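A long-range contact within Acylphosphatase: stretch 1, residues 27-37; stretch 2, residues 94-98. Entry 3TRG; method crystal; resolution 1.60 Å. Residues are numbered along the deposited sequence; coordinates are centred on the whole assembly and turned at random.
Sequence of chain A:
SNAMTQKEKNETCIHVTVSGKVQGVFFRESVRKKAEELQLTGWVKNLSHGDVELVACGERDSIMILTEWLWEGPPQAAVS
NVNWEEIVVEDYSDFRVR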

# COMPACT_ATOMS: atom_id res chain seq x y z
N PHE A 27 -4.94 -1.33 -10.65
CA PHE A 27 -4.35 -0.68 -9.48
C PHE A 27 -3.94 -1.67 -8.38
O PHE A 27 -2.83 -1.57 -7.84
N ARG A 28 -4.81 -2.63 -8.07
CA ARG A 28 -4.50 -3.66 -7.07
C ARG A 28 -3.20 -4.38 -7.39
O ARG A 28 -2.31 -4.48 -6.54
N GLU A 29 -3.10 -4.90 -8.60
CA GLU A 29 -1.91 -5.65 -8.99
C GLU A 29 -0.65 -4.79 -8.92
O GLU A 29 0.41 -5.27 -8.52
N SER A 30 -0.77 -3.52 -9.29
CA SER A 30 0.39 -2.63 -9.32
C SER A 30 0.90 -2.33 -7.91
O SER A 30 2.11 -2.20 -7.69
N VAL A 31 -0.03 -2.22 -6.97
CA VAL A 31 0.33 -2.01 -5.57
C VAL A 31 1.05 -3.24 -5.02
O VAL A 31 2.09 -3.13 -4.36
N ARG A 32 0.50 -4.43 -5.30
CA ARG A 32 1.14 -5.67 -4.84
C ARG A 32 2.56 -5.78 -5.38
O ARG A 32 3.49 -6.12 -4.65
N LYS A 33 2.73 -5.50 -6.67
CA LYS A 33 4.05 -5.60 -7.30
C LYS A 33 5.03 -4.59 -6.70
O LYS A 33 6.17 -4.93 -6.39
N LYS A 34 4.57 -3.35 -6.54
CA LYS A 34 5.41 -2.32 -5.95
C LYS A 34 5.78 -2.69 -4.51
O LYS A 34 6.94 -2.58 -4.12
N ALA A 35 4.80 -3.15 -3.75
CA ALA A 35 5.04 -3.56 -2.37
C ALA A 35 6.06 -4.68 -2.28
O ALA A 35 6.98 -4.64 -1.46
N GLU A 36 5.92 -5.69 -3.13
CA GLU A 36 6.87 -6.80 -3.14
C GLU A 36 8.28 -6.32 -3.46
O GLU A 36 9.25 -6.76 -2.84
N GLU A 37 8.39 -5.41 -4.42
CA GLU A 37 9.70 -4.85 -4.78
C GLU A 37 10.32 -4.10 -3.60
O GLU A 37 11.54 -4.03 -3.48
N ASP A 94 3.10 -12.19 3.34
CA ASP A 94 3.21 -11.77 1.95
C ASP A 94 2.31 -10.59 1.68
O ASP A 94 1.67 -10.06 2.59
N PHE A 95 2.27 -10.16 0.42
CA PHE A 95 1.38 -9.08 0.02
C PHE A 95 0.39 -9.63 -1.00
O PHE A 95 0.78 -10.15 -2.04
N ARG A 96 -0.90 -9.52 -0.69
CA ARG A 96 -1.92 -10.14 -1.52
C ARG A 96 -2.95 -9.14 -2.02
O ARG A 96 -3.26 -8.16 -1.35
N VAL A 97 -3.49 -9.41 -3.20
CA VAL A 97 -4.70 -8.70 -3.61
C VAL A 97 -5.91 -9.31 -2.92
O VAL A 97 -5.95 -10.52 -2.65
N ARG A 98 -6.88 -8.47 -2.59
CA ARG A 98 -8.14 -8.92 -2.01
C ARG A 98 -9.31 -8.41 -2.83
O ARG A 98 -10.46 -8.61 -2.46
OXT ARG A 98 -9.12 -7.78 -3.87

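The helix of residues 27-37 packs along the C-terminal strand 95-97, the two running almost exactly antiparallel (175°) with axes 8.0 Å apart at their closest. Contact points on the helix recur every three or four residues, at R28, V31, R32, A35 and E36, while on the strand they follow the alternation of side chains.

D94 precedes the strand and hardly takes part. With chi1 in p, its carboxylate serves its own stretch, accepting a hydrogen bond from R96 NE at D94 OD2 (3.1 Å) within a salt bridge.

F95 is the anchor. Its CA-to-CB bond points toward the helix, and a t rotamer (chi1 -157°, chi2 -73°) lays the buried ring along the helix surface. A35 is the tight spot: its methyl sits over one ring face, with A35 CB 3.6 Å from the F95 ring centroid and 21° off the normal, a CH-pi contact, and A35 CB comes within 3.4 Å of F95 CD2. The short side chain lets ring and helix come this close. V31, in t, brings CG1 to 3.9 Å from F95 CZ, extending the apolar patch. The aliphatic part of R32 covers more of the same residue, with R32 CG 3.4 Å from F95 O and R32 CB 4.0 Å from F95 CD1. The backbone of F95 is tied to the helix through water 1, which accepts from F95 N at 2.9 Å and donates to E36 OE2 at 2.7 Å. E36 starts out sideways, but its m, t conformation carries the carboxylate nearer the strand.

R96 shows the other side of the alternation: its CB points away from the helix, and its extended chain (m, t, t) turns to D94.

V97 points toward the helix again, in m, and meets two arginines rather than an apolar pocket. Its CB lies over one face of the R28 guanidinium, 3.4 Å from R28 NH1, and its CG1 lies over one face of the R32 guanidinium, 3.6 Å from R32 NH1. Each arginine offers V97 a guanidinium face; R28 also uses its edge, to bind R98 OXT.

The CA-to-CB bond of R98 points away, and the residue contributes its chain terminus instead. R28, starting in m, t, donates from NH1 to R98 OXT at 2.8 Å (N-H...O angle 145°), a salt bridge in which the carboxylate oxygen lies near the guanidinium plane. R28 NH2 also makes a weak hydrogen bond to E29 OE2 at 3.1 Å, so this arginine joins helix and terminus while its face covers V97.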

# COMPACT_ATOMS: atom_id res chain seq x y z
CB PHE A 27 -5.27 0.41 -8.92
CG PHE A 27 -4.52 1.54 -8.28
CD1 PHE A 27 -3.85 1.35 -7.08
CD2 PHE A 27 -4.47 2.80 -8.87
CE1 PHE A 27 -3.14 2.38 -6.49
CE2 PHE A 27 -3.77 3.83 -8.29
CZ PHE A 27 -3.10 3.63 -7.10
CB ARG A 28 -5.62 -4.71 -7.00
CG ARG A 28 -6.89 -4.27 -6.31
CD ARG A 28 -7.89 -5.42 -6.28
NE ARG A 28 -7.76 -6.22 -7.49
CZ ARG A 28 -7.79 -7.54 -7.54
NH1 ARG A 28 -7.99 -8.25 -6.44
NH2 ARG A 28 -7.63 -8.16 -8.70
CB GLU A 29 -2.08 -6.26 -10.39
CG GLU A 29 -3.18 -7.32 -10.46
CD GLU A 29 -4.56 -6.74 -10.71
OE1 GLU A 29 -4.71 -5.50 -10.75
OE2 GLU A 29 -5.51 -7.53 -10.89
CB SER A 30 0.08 -1.32 -10.07
OG SER A 30 -0.64 -0.40 -9.28
CB VAL A 31 -0.91 -1.68 -4.70
CG1 VAL A 31 -0.55 -1.69 -3.22
CG2 VAL A 31 -1.50 -0.33 -5.11
CB ARG A 32 0.33 -6.90 -5.23
CG ARG A 32 1.02 -8.22 -4.88
CD ARG A 32 0.31 -9.43 -5.51
NE ARG A 32 0.29 -9.30 -6.97
CZ ARG A 32 -0.60 -9.89 -7.76
NH1 ARG A 32 -1.56 -10.65 -7.24
NH2 ARG A 32 -0.54 -9.71 -9.08
CB LYS A 33 3.95 -5.41 -8.81
CG LYS A 33 5.28 -5.59 -9.55
CD LYS A 33 5.05 -5.59 -11.06
CE LYS A 33 6.34 -5.84 -11.84
NZ LYS A 33 7.25 -4.66 -11.81
CB LYS A 34 4.70 -0.96 -5.99
CG LYS A 34 5.48 0.17 -5.34
CD LYS A 34 6.86 0.35 -5.95
CE LYS A 34 6.78 0.89 -7.36
NZ LYS A 34 8.13 1.32 -7.85
CB ALA A 35 3.73 -3.97 -1.70
CB GLU A 36 6.41 -7.90 -4.11
CG GLU A 36 5.14 -8.58 -3.62
CD GLU A 36 4.70 -9.72 -4.52
OE1 GLU A 36 5.09 -9.75 -5.70
OE2 GLU A 36 3.95 -10.59 -4.02
CB GLU A 37 9.57 -3.96 -6.02
CG GLU A 37 9.31 -4.79 -7.27
CD GLU A 37 8.80 -3.98 -8.44
OE1 GLU A 37 8.51 -2.77 -8.28
OE2 GLU A 37 8.68 -4.56 -9.54
CB ASP A 94 2.85 -12.92 1.01
CG ASP A 94 1.47 -13.49 1.30
OD1 ASP A 94 0.67 -12.83 1.99
OD2 ASP A 94 1.19 -14.62 0.82
CB PHE A 95 2.15 -7.89 -0.54
CG PHE A 95 1.39 -6.60 -0.45
CD1 PHE A 95 0.32 -6.35 -1.29
CD2 PHE A 95 1.72 -5.65 0.50
CE1 PHE A 95 -0.40 -5.17 -1.20
CE2 PHE A 95 1.01 -4.47 0.61
CZ PHE A 95 -0.05 -4.23 -0.24
CB ARG A 96 -2.66 -11.21 -0.73
CG ARG A 96 -1.80 -12.38 -0.30
CD ARG A 96 -2.67 -13.48 0.28
NE ARG A 96 -1.89 -14.58 0.82
CZ ARG A 96 -2.43 -15.69 1.33
NH1 ARG A 96 -3.75 -15.83 1.37
NH2 ARG A 96 -1.65 -16.65 1.81
CB VAL A 97 -4.90 -8.69 -5.14
CG1 VAL A 97 -3.70 -8.06 -5.82
CG2 VAL A 97 -5.15 -10.09 -5.66
CB ARG A 98 -8.29 -8.46 -0.57
CG ARG A 98 -7.37 -9.17 0.39
CD ARG A 98 -7.61 -8.69 1.82
NE ARG A 98 -6.74 -9.42 2.74
CZ ARG A 98 -6.72 -9.22 4.05
NH1 ARG A 98 -7.52 -8.32 4.61
NH2 ARG A 98 -5.89 -9.93 4.81
O HOH W 1 4.19 -11.29 -1.42